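PDB 6X1L: WbbZ protein from Klebsiella pneumoniae subsp. pneumoniae NTUH-K2044, which probably takes part in building a surface polysaccharide, as a member of the polysaccharide pyruvyl transferase family, although its own reaction has not been established. Local coordinates for residues Leu14-His19 against Glu47-Thr52; Arg23-Ala28 against Ile54-Gly59; Thr105-Ser110 against Glu126-Asp131; Asp190-Trp195 against Thr225-Val230. All blocks are in the same frame, centred on the assembly; numbering follows the deposited sequence.

How the interactions relate
Interactions 1, 2 and 3 belong to the half of the chain built on the parallel sheet containing strands 23-27, 53-55, 98-104 and 120-124; interaction 4 lies in the half with the second parallel sheet. Two such sheets flanked by helices are consistent with the family's GT-B clan. Interactions 1 and 2 alternate along the chain and touch through Phe24, centres about 15 Å apart: together they join helix 6-21, strands 23-27 and 53-55 and the end of helix 33-48. Interaction 3 follows, about 25 Å from interaction 1, centre to centre. Interaction 4 comes last, its nearest atoms about 6 Å from interaction 3; three contacts thus build one half, the fourth the other.

Interaction 1: residues Leu14-His19 against Glu47-Thr52; sequences LLKSYH and ERNALT
His19, on helix 6-21, makes the polar part of this contact by reaching Thr52, four residues beyond the end of helix 33-48. Its CG lies anti to the backbone N (chi1 -165°), and the ring carries NE2 to the Thr52 carbonyl. His19 NE2 donates to Thr52 O at 2.9 Å, a bent bond with 137° at the hydrogen, and the acceptor sits in the plane of the ring. Thr52 OG1 is a second partner, hydrogen-bonded to His19 NE2 at 3.1 Å, so backbone and side chain of one threonine close on the same nitrogen.

The apolar part centres on Leu51. Leu51 CD2 lies 3.7 Å from both CB and CG of His19, the two side chains running past one another in opposite senses, while Leu51 CA stands over a face of the imidazole, towards its rim. Leu51 CD2 also meets Lys16 CG at 3.9 Å, and the other methyl, Leu51 CD1, touches Leu15 CB at 4.1 Å. Beyond this, the Lys16 chain passes Asn49 at about a right angle, with Lys16 CD 3.8 Å from Asn49 O.

Helix 33-48 ends in a Schellman motif with Ala50, of positive phi, as its C-prime residue; beyond it Leu51 and Thr52 run beside helix 6-21.

Leu51 also packs on Phe45 and Phe46 of helix 33-48. Leu15 extends the core to Phe45, to Met102 on strand 98-104 and to Phe24 on strand 23-27; the Phe24 ring meets that of His19 edge-to-face. The contact thus joins helix 6-21 to the turn leading from helix 33-48 into strand 53-55.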
loop_
_atom_site.group_PDB
_atom_site.type_symbol
_atom_site.label_atom_id
_atom_site.label_comp_id
_atom_site.label_asym_id
_atom_site.label_seq_id
_atom_site.Cartn_x
_atom_site.Cartn_y
_atom_site.Cartn_z
ATOM N N LEU A 14 14.090 17.251 -24.094
ATOM C CA LEU A 14 15.438 17.170 -23.541
ATOM C C LEU A 14 15.814 15.733 -23.201
ATOM O O LEU A 14 16.885 15.253 -23.590
ATOM C CB LEU A 14 15.534 18.065 -22.309
ATOM C CG LEU A 14 16.909 18.469 -21.796
ATOM C CD1 LEU A 14 17.716 19.187 -22.872
ATOM C CD2 LEU A 14 16.719 19.357 -20.591
ATOM N N LEU A 15 14.951 15.022 -22.472
ATOM C CA LEU A 15 15.288 13.646 -22.131
ATOM C C LEU A 15 15.303 12.755 -23.365
ATOM O O LEU A 15 16.132 11.843 -23.457
ATOM C CB LEU A 15 14.328 13.110 -21.067
ATOM C CG LEU A 15 14.847 13.411 -19.657
ATOM C CD1 LEU A 15 13.771 13.253 -18.622
ATOM C CD2 LEU A 15 16.028 12.516 -19.314
ATOM N N LYS A 16 14.414 13.007 -24.327
ATOM C CA LYS A 16 14.480 12.269 -25.584
ATOM C C LYS A 16 15.783 12.546 -26.325
ATOM O O LYS A 16 16.322 11.654 -26.991
ATOM C CB LYS A 16 13.277 12.614 -26.463
ATOM C CG LYS A 16 11.959 12.096 -25.900
ATOM C CD LYS A 16 10.921 11.867 -26.981
ATOM C CE LYS A 16 10.123 13.124 -27.270
ATOM N NZ LYS A 16 8.905 12.806 -28.065
ATOM N N SER A 17 16.313 13.766 -26.207
ATOM C CA SER A 17 17.591 14.083 -26.841
ATOM C C SER A 17 18.730 13.284 -26.216
ATOM O O SER A 17 19.581 12.745 -26.929
ATOM C CB SER A 17 17.868 15.581 -26.739
ATOM O OG SER A 17 19.128 15.897 -27.307
ATOM N N TYR A 18 18.747 13.180 -24.883
ATOM C CA TYR A 18 19.762 12.372 -24.216
ATOM C C TYR A 18 19.630 10.898 -24.572
ATOM O O TYR A 18 20.636 10.180 -24.625
ATOM C CB TYR A 18 19.666 12.540 -22.703
ATOM C CG TYR A 18 19.929 13.938 -22.200
ATOM C CD1 TYR A 18 20.990 14.688 -22.686
ATOM C CD2 TYR A 18 19.115 14.505 -21.232
ATOM C CE1 TYR A 18 21.230 15.966 -22.219
ATOM C CE2 TYR A 18 19.345 15.777 -20.762
ATOM C CZ TYR A 18 20.399 16.503 -21.255
ATOM O OH TYR A 18 20.618 17.771 -20.776
ATOM N N HIS A 19 18.403 10.430 -24.813
ATOM C CA HIS A 19 18.180 9.013 -25.075
ATOM C C HIS A 19 18.755 8.592 -26.421
ATOM O O HIS A 19 19.129 7.426 -26.598
ATOM C CB HIS A 19 16.685 8.704 -25.013
ATOM C CG HIS A 19 16.369 7.244 -24.916
ATOM N ND1 HIS A 19 16.028 6.481 -26.012
ATOM C CD2 HIS A 19 16.335 6.408 -23.851
ATOM C CE1 HIS A 19 15.799 5.239 -25.627
ATOM N NE2 HIS A 19 15.980 5.167 -24.321
ATOM N N GLU A 47 7.213 5.705 -20.387
ATOM C CA GLU A 47 6.379 4.986 -21.343
ATOM C C GLU A 47 5.759 5.932 -22.364
ATOM O O GLU A 47 5.648 5.589 -23.546
ATOM C CB GLU A 47 5.290 4.204 -20.604
ATOM C CG GLU A 47 5.823 3.106 -19.696
ATOM C CD GLU A 47 4.713 2.320 -19.014
ATOM O OE1 GLU A 47 5.004 1.593 -18.039
ATOM O OE2 GLU A 47 3.548 2.432 -19.451
ATOM N N ARG A 48 5.359 7.129 -21.931
ATOM C CA ARG A 48 4.690 8.047 -22.845
ATOM C C ARG A 48 5.656 8.642 -23.862
ATOM O O ARG A 48 5.235 9.038 -24.955
ATOM C CB ARG A 48 3.992 9.155 -22.057
ATOM C CG ARG A 48 2.961 9.922 -22.863
ATOM C CD ARG A 48 3.382 11.360 -23.057
ATOM N NE ARG A 48 3.439 12.073 -21.785
ATOM C CZ ARG A 48 3.811 13.342 -21.658
ATOM N NH1 ARG A 48 4.162 14.044 -22.727
ATOM N NH2 ARG A 48 3.829 13.909 -20.461
ATOM N N ASN A 49 6.944 8.712 -23.532
ATOM C CA ASN A 49 7.953 9.251 -24.433
ATOM C C ASN A 49 8.807 8.166 -25.077
ATOM O O ASN A 49 9.863 8.477 -25.638
ATOM C CB ASN A 49 8.846 10.247 -23.691
ATOM C CG ASN A 49 8.114 11.524 -23.318
ATOM O OD1 ASN A 49 7.960 11.843 -22.140
ATOM N ND2 ASN A 49 7.663 12.266 -24.325
ATOM N N ALA A 50 8.373 6.903 -25.009
ATOM C CA ALA A 50 9.100 5.774 -25.593
ATOM C C ALA A 50 10.543 5.702 -25.102
ATOM O O ALA A 50 11.443 5.315 -25.848
ATOM C CB ALA A 50 9.066 5.818 -27.125
ATOM N N LEU A 51 10.782 6.077 -23.849
ATOM C CA LEU A 51 12.128 6.094 -23.286
ATOM C C LEU A 51 12.389 4.764 -22.591
ATOM O O LEU A 51 11.821 4.488 -21.528
ATOM C CB LEU A 51 12.295 7.261 -22.318
ATOM C CG LEU A 51 12.105 8.650 -22.926
ATOM C CD1 LEU A 51 12.149 9.704 -21.837
ATOM C CD2 LEU A 51 13.165 8.918 -23.981
ATOM N N THR A 52 13.243 3.940 -23.187
ATOM C CA THR A 52 13.640 2.694 -22.555
ATOM C C THR A 52 14.769 2.943 -21.563
ATOM O O THR A 52 15.549 3.890 -21.697
ATOM C CB THR A 52 14.077 1.666 -23.599
ATOM O OG1 THR A 52 15.201 2.170 -24.327
ATOM C CG2 THR A 52 12.937 1.381 -24.570
#

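Interaction 2: residues Arg23-Ala28 against Ile54-Gly59; sequences RFVYKA and IPYRDG
Ile54 and Val25 are paired in register on neighbouring parallel strands, and the Ile54 side chain does most of the packing. Ile54 CB is 4.1 Å from Phe24 O. Ile54 CG1 sits between the backbone N and carbonyl carbon (chi1 60°), which brings it to 3.4 Å from Phe24 O and beside Val25 CG2. The tip, Ile54 CD1, touches Val25 CG2 at 3.7 Å and ends over the centre of the Arg23 guanidinium.

Three backbone hydrogen bonds join the strands: Ile54 N to Phe24 O, Tyr26 N to Ile54 O at 3.0 Å, and Tyr56 N to Tyr26 O. Further on, Val25 CG1 meets Tyr56 CB at 4.0 Å and lies near the plane of its ring, at the edge. The pairing closes the beta-alpha-beta unit of strand 23-27, helix 33-48 and strand 53-55.

Arg23 NE forms a salt bridge with Asp67, so its charge is met by that partner while a greasy methyl covers one face of the flat group. Ile54 and Tyr56 donate inward, and Pro55 between them has no N-H to offer the far side, consistent with strand 53-55 being the outermost of its sheet within the chain.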
loop_
_atom_site.group_PDB
_atom_site.type_symbol
_atom_site.label_atom_id
_atom_site.label_comp_id
_atom_site.label_asym_id
_atom_site.label_seq_id
_atom_site.Cartn_x
_atom_site.Cartn_y
_atom_site.Cartn_z
ATOM N N ARG A 23 22.358 5.390 -23.191
ATOM C CA ARG A 23 21.306 4.569 -22.613
ATOM C C ARG A 23 21.112 4.935 -21.146
ATOM O O ARG A 23 22.051 5.338 -20.452
ATOM C CB ARG A 23 21.620 3.079 -22.760
ATOM C CG ARG A 23 22.463 2.504 -21.653
ATOM C CD ARG A 23 22.599 1.001 -21.779
ATOM N NE ARG A 23 23.524 0.473 -20.783
ATOM C CZ ARG A 23 23.832 -0.812 -20.655
ATOM N NH1 ARG A 23 23.283 -1.709 -21.462
ATOM N NH2 ARG A 23 24.687 -1.197 -19.718
ATOM N N PHE A 24 19.871 4.812 -20.685
ATOM C CA PHE A 24 19.499 5.256 -19.350
ATOM C C PHE A 24 19.652 4.114 -18.352
ATOM O O PHE A 24 19.135 3.014 -18.572
ATOM C CB PHE A 24 18.058 5.770 -19.328
ATOM C CG PHE A 24 17.853 7.064 -20.064
ATOM C CD1 PHE A 24 18.922 7.748 -20.626
ATOM C CD2 PHE A 24 16.582 7.606 -20.182
ATOM C CE1 PHE A 24 18.723 8.935 -21.296
ATOM C CE2 PHE A 24 16.379 8.798 -20.850
ATOM C CZ PHE A 24 17.450 9.462 -21.408
ATOM N N VAL A 25 20.366 4.380 -17.264
ATOM C CA VAL A 25 20.422 3.499 -16.103
ATOM C C VAL A 25 19.694 4.225 -14.983
ATOM O O VAL A 25 20.153 5.277 -14.519
ATOM C CB VAL A 25 21.863 3.163 -15.702
ATOM C CG1 VAL A 25 21.870 2.214 -14.512
ATOM C CG2 VAL A 25 22.625 2.570 -16.881
ATOM N N TYR A 26 18.557 3.685 -14.551
ATOM C CA TYR A 26 17.637 4.408 -13.683
ATOM C C TYR A 26 17.673 3.852 -12.268
ATOM O O TYR A 26 17.562 2.637 -12.067
ATOM C CB TYR A 26 16.210 4.354 -14.236
ATOM C CG TYR A 26 15.170 4.954 -13.313
ATOM C CD1 TYR A 26 15.127 6.320 -13.079
ATOM C CD2 TYR A 26 14.223 4.151 -12.679
ATOM C CE1 TYR A 26 14.181 6.875 -12.239
ATOM C CE2 TYR A 26 13.270 4.697 -11.837
ATOM C CZ TYR A 26 13.254 6.060 -11.623
ATOM O OH TYR A 26 12.312 6.613 -10.789
ATOM N N LYS A 27 17.822 4.747 -11.292
ATOM C CA LYS A 27 17.716 4.417 -9.875
ATOM C C LYS A 27 16.582 5.242 -9.284
ATOM O O LYS A 27 16.687 6.471 -9.193
ATOM C CB LYS A 27 19.020 4.690 -9.130
ATOM C CG LYS A 27 18.947 4.313 -7.653
ATOM C CD LYS A 27 18.698 2.818 -7.489
ATOM C CE LYS A 27 18.348 2.443 -6.049
ATOM N NZ LYS A 27 16.986 2.908 -5.653
ATOM N N ALA A 28 15.504 4.571 -8.888
ATOM C CA ALA A 28 14.399 5.250 -8.229
ATOM C C ALA A 28 14.831 5.752 -6.857
ATOM O O ALA A 28 15.577 5.082 -6.140
ATOM C CB ALA A 28 13.200 4.309 -8.088
ATOM N N ILE A 54 17.329 0.739 -18.303
ATOM C CA ILE A 54 17.683 -0.469 -17.567
ATOM C C ILE A 54 17.763 -0.084 -16.097
ATOM O O ILE A 54 18.291 0.990 -15.766
ATOM C CB ILE A 54 18.996 -1.093 -18.072
ATOM C CG1 ILE A 54 20.164 -0.117 -17.921
ATOM C CG2 ILE A 54 18.855 -1.539 -19.521
ATOM C CD1 ILE A 54 21.519 -0.771 -18.051
ATOM N N PRO A 55 17.225 -0.895 -15.189
ATOM C CA PRO A 55 17.284 -0.541 -13.768
ATOM C C PRO A 55 18.699 -0.686 -13.232
ATOM O O PRO A 55 19.435 -1.600 -13.611
ATOM C CB PRO A 55 16.323 -1.540 -13.110
ATOM C CG PRO A 55 16.319 -2.715 -14.035
ATOM C CD PRO A 55 16.491 -2.152 -15.423
ATOM N N TYR A 56 19.078 0.236 -12.351
ATOM C CA TYR A 56 20.393 0.169 -11.731
ATOM C C TYR A 56 20.531 -1.118 -10.932
ATOM O O TYR A 56 19.683 -1.439 -10.093
ATOM C CB TYR A 56 20.617 1.379 -10.824
ATOM C CG TYR A 56 21.906 1.308 -10.035
ATOM C CD1 TYR A 56 23.100 1.768 -10.575
ATOM C CD2 TYR A 56 21.930 0.774 -8.751
ATOM C CE1 TYR A 56 24.282 1.699 -9.858
ATOM C CE2 TYR A 56 23.105 0.698 -8.029
ATOM C CZ TYR A 56 24.278 1.162 -8.586
ATOM O OH TYR A 56 25.449 1.091 -7.867
ATOM N N ARG A 57 21.603 -1.858 -11.198
ATOM C CA ARG A 57 21.930 -3.072 -10.461
ATOM C C ARG A 57 23.303 -2.899 -9.832
ATOM O O ARG A 57 24.292 -2.678 -10.540
ATOM C CB ARG A 57 21.897 -4.302 -11.370
ATOM C CG ARG A 57 20.501 -4.692 -11.820
ATOM C CD ARG A 57 19.583 -4.908 -10.626
ATOM N NE ARG A 57 18.220 -5.233 -11.032
ATOM N N ASP A 58 23.357 -2.986 -8.506
ATOM C CA ASP A 58 24.618 -2.843 -7.793
ATOM C C ASP A 58 25.549 -3.995 -8.150
ATOM O O ASP A 58 25.154 -5.164 -8.112
ATOM C CB ASP A 58 24.368 -2.804 -6.286
ATOM C CG ASP A 58 25.542 -2.238 -5.510
ATOM O OD1 ASP A 58 26.692 -2.338 -5.990
ATOM O OD2 ASP A 58 25.313 -1.690 -4.411
ATOM N N GLY A 59 26.790 -3.662 -8.499
ATOM C CA GLY A 59 27.771 -4.644 -8.896
ATOM C C GLY A 59 27.877 -4.860 -10.390
ATOM O O GLY A 59 28.827 -5.514 -10.836
#

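Interaction 3: residues Thr105-Ser110 against Glu126-Asp131; sequences TIRGYS and ENITFD
Arg107 bends at chi2 (-70°), which turns CD out of an extended course, and its guanidinium ends beside Glu126 and Thr129 at the start of helix 127-135. Thr129 OG1 lies anti to its own carbonyl carbon (chi1 -65°), turned towards Ile106 and Arg107.

That hydroxyl is the hub. Thr129 OG1 accepts from Ile106 N at 3.0 Å along a nearly straight bond (169°). Arg107 NH1 donates to Thr129 OG1 at 2.8 Å, in the guanidinium plane. Thr129 OG1 donates to Glu126 OE2 at 2.6 Å, from above the carboxylate plane. Thr105 OG1 grips Glu126 OE2 a second time, donating at 2.8 Å to its anti lone pair. Arg107 NH1 adds a weak salt-bridge bond to Glu126 OE2 at 3.4 Å, the two groups meeting tip to tip with their planes nearly perpendicular. From above the Ile106 carbonyl plane, Arg107 NH1 also donates to Ile106 O at 2.9 Å, and together these bonds restrict the rotation of the guanidinium.

Glu126 is the N-cap of helix 127-135: Glu126 OE1 accepts from Thr129 N at 2.8 Å, on the syn side. The buried carboxylate therefore caps the helix with one oxygen and holds the 105-110 loop with the other. Ile128 CG2 lies over one face of the Arg107 guanidinium and Thr105 CG2 over the opposite one, both toward the rim.

The loop leaves strand 98-104 and the helix follows strand 120-124, neighbours in the parallel sheet; Ile106 packs on Val122 and Thr129 on Cys124. Glu126 also touches Ala253 and Val254 of helix 250-259, and Arg107 NE donates to Tyr248 O.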
loop_
_atom_site.group_PDB
_atom_site.type_symbol
_atom_site.label_atom_id
_atom_site.label_comp_id
_atom_site.label_asym_id
_atom_site.label_seq_id
_atom_site.Cartn_x
_atom_site.Cartn_y
_atom_site.Cartn_z
ATOM N N THR A 105 14.404 18.607 -4.957
ATOM C CA THR A 105 14.660 19.654 -3.978
ATOM C C THR A 105 16.000 19.345 -3.325
ATOM O O THR A 105 16.186 18.258 -2.768
ATOM C CB THR A 105 13.543 19.721 -2.932
ATOM O OG1 THR A 105 12.375 20.322 -3.510
ATOM C CG2 THR A 105 13.980 20.531 -1.717
ATOM N N ILE A 106 16.935 20.289 -3.415
ATOM C CA ILE A 106 18.306 20.102 -2.955
ATOM C C ILE A 106 18.631 21.205 -1.960
ATOM O O ILE A 106 18.332 22.379 -2.207
ATOM C CB ILE A 106 19.298 20.117 -4.133
ATOM C CG1 ILE A 106 18.953 19.017 -5.138
ATOM C CG2 ILE A 106 20.726 19.963 -3.636
ATOM C CD1 ILE A 106 19.787 19.068 -6.397
ATOM N N ARG A 107 19.238 20.832 -0.837
ATOM C CA ARG A 107 19.657 21.789 0.182
ATOM C C ARG A 107 21.068 21.436 0.618
ATOM O O ARG A 107 21.320 20.309 1.054
ATOM C CB ARG A 107 18.708 21.780 1.385
ATOM C CG ARG A 107 17.263 22.138 1.060
ATOM C CD ARG A 107 17.115 23.609 0.682
ATOM N NE ARG A 107 15.715 23.977 0.493
ATOM C CZ ARG A 107 15.100 23.998 -0.685
ATOM N NH1 ARG A 107 15.763 23.684 -1.790
ATOM N NH2 ARG A 107 13.817 24.333 -0.759
ATOM N N GLY A 108 21.986 22.395 0.497
ATOM C CA GLY A 108 23.338 22.125 0.934
ATOM C C GLY A 108 24.054 21.179 -0.015
ATOM O O GLY A 108 23.769 21.123 -1.216
ATOM N N TYR A 109 24.993 20.414 0.546
ATOM C CA TYR A 109 25.874 19.547 -0.237
ATOM C C TYR A 109 26.568 20.334 -1.347
ATOM O O TYR A 109 26.684 19.881 -2.489
ATOM C CB TYR A 109 25.106 18.354 -0.805
ATOM C CG TYR A 109 24.669 17.349 0.242
ATOM C CD1 TYR A 109 25.529 16.962 1.262
ATOM C CD2 TYR A 109 23.396 16.795 0.214
ATOM C CE1 TYR A 109 25.135 16.044 2.222
ATOM C CE2 TYR A 109 22.993 15.875 1.169
ATOM C CZ TYR A 109 23.867 15.506 2.170
ATOM O OH TYR A 109 23.475 14.595 3.123
ATOM N N SER A 110 27.038 21.537 -1.003
ATOM C CA SER A 110 27.671 22.393 -2.001
ATOM C C SER A 110 28.962 21.785 -2.531
ATOM O O SER A 110 29.298 21.981 -3.704
ATOM C CB SER A 110 27.931 23.781 -1.415
ATOM O OG SER A 110 28.654 23.705 -0.199
ATOM N N GLU A 126 11.700 23.462 -7.849
ATOM C CA GLU A 126 11.214 24.751 -7.369
ATOM C C GLU A 126 12.328 25.785 -7.498
ATOM O O GLU A 126 13.466 25.465 -7.847
ATOM C CB GLU A 126 10.689 24.670 -5.928
ATOM C CG GLU A 126 11.261 23.532 -5.084
ATOM C CD GLU A 126 12.632 23.842 -4.528
ATOM O OE1 GLU A 126 13.083 25.003 -4.665
ATOM O OE2 GLU A 126 13.253 22.926 -3.947
ATOM N N ASN A 127 11.975 27.038 -7.194
ATOM C CA ASN A 127 12.852 28.177 -7.473
ATOM C C ASN A 127 14.016 28.279 -6.498
ATOM O O ASN A 127 15.055 28.858 -6.840
ATOM C CB ASN A 127 12.047 29.476 -7.433
ATOM C CG ASN A 127 11.406 29.804 -8.760
ATOM O OD1 ASN A 127 12.049 29.739 -9.807
ATOM N ND2 ASN A 127 10.127 30.161 -8.723
ATOM N N ILE A 128 13.853 27.770 -5.276
ATOM C CA ILE A 128 14.924 27.866 -4.291
ATOM C C ILE A 128 16.080 26.956 -4.680
ATOM O O ILE A 128 17.249 27.356 -4.637
ATOM C CB ILE A 128 14.392 27.538 -2.884
ATOM C CG1 ILE A 128 13.305 28.538 -2.486
ATOM C CG2 ILE A 128 15.533 27.548 -1.875
ATOM C CD1 ILE A 128 12.860 28.415 -1.050
ATOM N N THR A 129 15.770 25.723 -5.083
ATOM C CA THR A 129 16.809 24.818 -5.563
ATOM C C THR A 129 17.440 25.339 -6.850
ATOM O O THR A 129 18.662 25.269 -7.021
ATOM C CB THR A 129 16.224 23.419 -5.772
ATOM O OG1 THR A 129 15.815 22.887 -4.508
ATOM C CG2 THR A 129 17.255 22.487 -6.389
ATOM N N PHE A 130 16.622 25.878 -7.757
ATOM C CA PHE A 130 17.139 26.370 -9.029
ATOM C C PHE A 130 18.124 27.513 -8.817
ATOM O O PHE A 130 19.211 27.526 -9.405
ATOM C CB PHE A 130 15.980 26.809 -9.926
ATOM C CG PHE A 130 16.412 27.277 -11.285
ATOM C CD1 PHE A 130 16.983 26.394 -12.187
ATOM C CD2 PHE A 130 16.242 28.597 -11.665
ATOM C CE1 PHE A 130 17.384 26.820 -13.439
ATOM C CE2 PHE A 130 16.642 29.031 -12.919
ATOM C CZ PHE A 130 17.213 28.140 -13.806
ATOM N N ASP A 131 17.762 28.484 -7.974
ATOM C CA ASP A 131 18.664 29.603 -7.717
ATOM C C ASP A 131 19.904 29.156 -6.956
ATOM O O ASP A 131 20.983 29.725 -7.145
ATOM C CB ASP A 131 17.939 30.705 -6.947
ATOM C CG ASP A 131 16.855 31.367 -7.766
ATOM O OD1 ASP A 131 16.874 31.215 -9.004
ATOM O OD2 ASP A 131 15.988 32.043 -7.174
#

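Interaction 4: residues Asp190-Trp195 against Thr225-Val230; sequences DISLTW and TDRLHV
A side-on, two-pronged salt bridge between Arg227 and Asp190 joins a loop to the start of helix 228-236, for which Arg227 is the N-cap residue. The Arg227 chain bends at chi2 (-71°), which sets CD. Arg227 NE donates to Asp190 OD1 at 2.9 Å and NH2 to OD2 at 2.8 Å, the latter almost straight (174°). Both oxygens use their syn lone pairs, and the carboxylate and guanidinium planes are only 25° apart. Asp190 OD2 has a further donor in Thr175 N.

Ser192 CB lies on one face of the guanidinium, nearest to Arg227 NE, and Leu193 CG approaches Arg227 NH2 obliquely at 3.4 Å. Ahead of the arginine, strand 220-225 of the second parallel sheet ends in an ST turn: Thr225 OG1 accepts from Arg227 N at 2.8 Å, shaping the strand-to-helix junction of this alpha/beta half. In the first turn of the helix, Val230 CG2 packs on Ile191 CG1 at 3.9 Å and lies 3.5 Å from Ser192 OG. Ser192 OG is hydrogen-bonded to a water at 2.9 Å, and this water accepts weakly from His229 N.

Met213 of helix 203-218 touches Ile191, Ser192 and Val230 alike. Trp195 of the second subunit packs on Ile191 and Thr194.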
loop_
_atom_site.group_PDB
_atom_site.type_symbol
_atom_site.label_atom_id
_atom_site.label_comp_id
_atom_site.label_asym_id
_atom_site.label_seq_id
_atom_site.Cartn_x
_atom_site.Cartn_y
_atom_site.Cartn_z
ATOM N N ASP A 190 -1.371 9.132 8.364
ATOM C CA ASP A 190 -0.117 9.453 7.679
ATOM C C ASP A 190 0.118 8.421 6.577
ATOM O O ASP A 190 0.949 7.517 6.681
ATOM C CB ASP A 190 1.043 9.494 8.661
ATOM C CG ASP A 190 2.270 10.190 8.086
ATOM O OD1 ASP A 190 2.170 10.756 6.978
ATOM O OD2 ASP A 190 3.332 10.173 8.741
ATOM N N ILE A 191 -0.654 8.569 5.496
ATOM C CA ILE A 191 -0.632 7.589 4.415
ATOM C C ILE A 191 0.689 7.572 3.665
ATOM O O ILE A 191 0.952 6.626 2.911
ATOM C CB ILE A 191 -1.797 7.851 3.440
ATOM C CG1 ILE A 191 -1.704 9.268 2.869
ATOM C CG2 ILE A 191 -3.138 7.637 4.156
ATOM C CD1 ILE A 191 -2.702 9.558 1.766
ATOM N N SER A 192 1.528 8.595 3.849
ATOM C CA SER A 192 2.868 8.561 3.274
ATOM C C SER A 192 3.726 7.478 3.915
ATOM O O SER A 192 4.562 6.873 3.238
ATOM C CB SER A 192 3.545 9.926 3.428
ATOM O OG SER A 192 2.791 10.939 2.791
ATOM N N LEU A 193 3.531 7.211 5.207
ATOM C CA LEU A 193 4.356 6.257 5.933
ATOM C C LEU A 193 3.849 4.821 5.822
ATOM O O LEU A 193 4.159 3.998 6.689
ATOM C CB LEU A 193 4.461 6.656 7.406
ATOM C CG LEU A 193 5.435 7.781 7.750
ATOM C CD1 LEU A 193 5.613 7.882 9.257
ATOM C CD2 LEU A 193 6.777 7.572 7.056
ATOM N N THR A 194 3.094 4.497 4.774
ATOM C CA THR A 194 2.607 3.135 4.591
ATOM C C THR A 194 3.730 2.235 4.089
ATOM O O THR A 194 4.258 1.411 4.843
ATOM C CB THR A 194 1.417 3.122 3.633
ATOM O OG1 THR A 194 1.771 3.781 2.409
ATOM C CG2 THR A 194 0.230 3.843 4.270
ATOM N N TRP A 195 4.105 2.377 2.824
ATOM C CA TRP A 195 5.298 1.734 2.290
ATOM C C TRP A 195 6.455 2.719 2.387
ATOM O O TRP A 195 6.341 3.855 1.923
ATOM C CB TRP A 195 5.074 1.291 0.844
ATOM C CG TRP A 195 4.223 0.062 0.741
ATOM C CD1 TRP A 195 2.861 0.005 0.722
ATOM C CD2 TRP A 195 4.684 -1.290 0.662
ATOM N NE1 TRP A 195 2.442 -1.303 0.633
ATOM C CE2 TRP A 195 3.543 -2.117 0.593
ATOM C CE3 TRP A 195 5.949 -1.883 0.641
ATOM C CZ2 TRP A 195 3.633 -3.502 0.503
ATOM C CZ3 TRP A 195 6.036 -3.260 0.552
ATOM C CH2 TRP A 195 4.885 -4.055 0.484
ATOM N N THR A 225 -2.870 18.597 5.149
ATOM C CA THR A 225 -1.630 17.833 5.164
ATOM C C THR A 225 -0.414 18.749 5.208
ATOM O O THR A 225 -0.471 19.910 4.792
ATOM C CB THR A 225 -1.538 16.905 3.944
ATOM O OG1 THR A 225 -0.363 16.093 4.043
ATOM C CG2 THR A 225 -1.489 17.707 2.649
ATOM N N ASP A 226 0.682 18.202 5.745
ATOM C CA ASP A 226 2.028 18.748 5.606
ATOM C C ASP A 226 2.923 17.807 4.805
ATOM O O ASP A 226 4.154 17.885 4.900
ATOM C CB ASP A 226 2.643 19.036 6.979
ATOM C CG ASP A 226 2.856 17.771 7.818
ATOM O OD1 ASP A 226 2.542 16.661 7.347
ATOM O OD2 ASP A 226 3.347 17.887 8.961
ATOM N N ARG A 227 2.316 16.895 4.048
ATOM C CA ARG A 227 3.020 15.912 3.238
ATOM C C ARG A 227 2.908 16.328 1.779
ATOM O O ARG A 227 1.802 16.369 1.230
ATOM C CB ARG A 227 2.427 14.516 3.441
ATOM C CG ARG A 227 2.681 13.907 4.804
ATOM C CD ARG A 227 4.139 13.513 4.961
ATOM N NE ARG A 227 4.321 12.505 6.001
ATOM C CZ ARG A 227 5.506 12.032 6.376
ATOM N NH1 ARG A 227 6.615 12.482 5.798
ATOM N NH2 ARG A 227 5.584 11.113 7.331
ATOM N N LEU A 228 4.054 16.614 1.155
ATOM C CA LEU A 228 4.062 17.229 -0.171
ATOM C C LEU A 228 3.217 16.441 -1.164
ATOM O O LEU A 228 2.333 16.998 -1.825
ATOM C CB LEU A 228 5.499 17.351 -0.678
ATOM C CG LEU A 228 5.640 17.948 -2.076
ATOM C CD1 LEU A 228 5.025 19.339 -2.121
ATOM C CD2 LEU A 228 7.106 17.994 -2.476
ATOM N N HIS A 229 3.467 15.142 -1.282
ATOM C CA HIS A 229 2.815 14.403 -2.351
ATOM C C HIS A 229 1.392 13.989 -2.012
ATOM O O HIS A 229 0.628 13.679 -2.930
ATOM C CB HIS A 229 3.679 13.211 -2.748
ATOM C CG HIS A 229 4.883 13.622 -3.535
ATOM N ND1 HIS A 229 6.068 13.993 -2.938
ATOM C CD2 HIS A 229 5.058 13.799 -4.866
ATOM C CE1 HIS A 229 6.935 14.346 -3.871
ATOM N NE2 HIS A 229 6.346 14.241 -5.049
ATOM N N VAL A 230 1.002 14.020 -0.739
ATOM C CA VAL A 230 -0.422 14.031 -0.421
ATOM C C VAL A 230 -1.066 15.297 -0.973
ATOM O O VAL A 230 -2.114 15.252 -1.629
ATOM C CB VAL A 230 -0.640 13.906 1.097
ATOM C CG1 VAL A 230 -2.118 14.085 1.431
ATOM C CG2 VAL A 230 -0.131 12.562 1.599
HETATM O O HOH W 1 4.337 12.549 0.872
#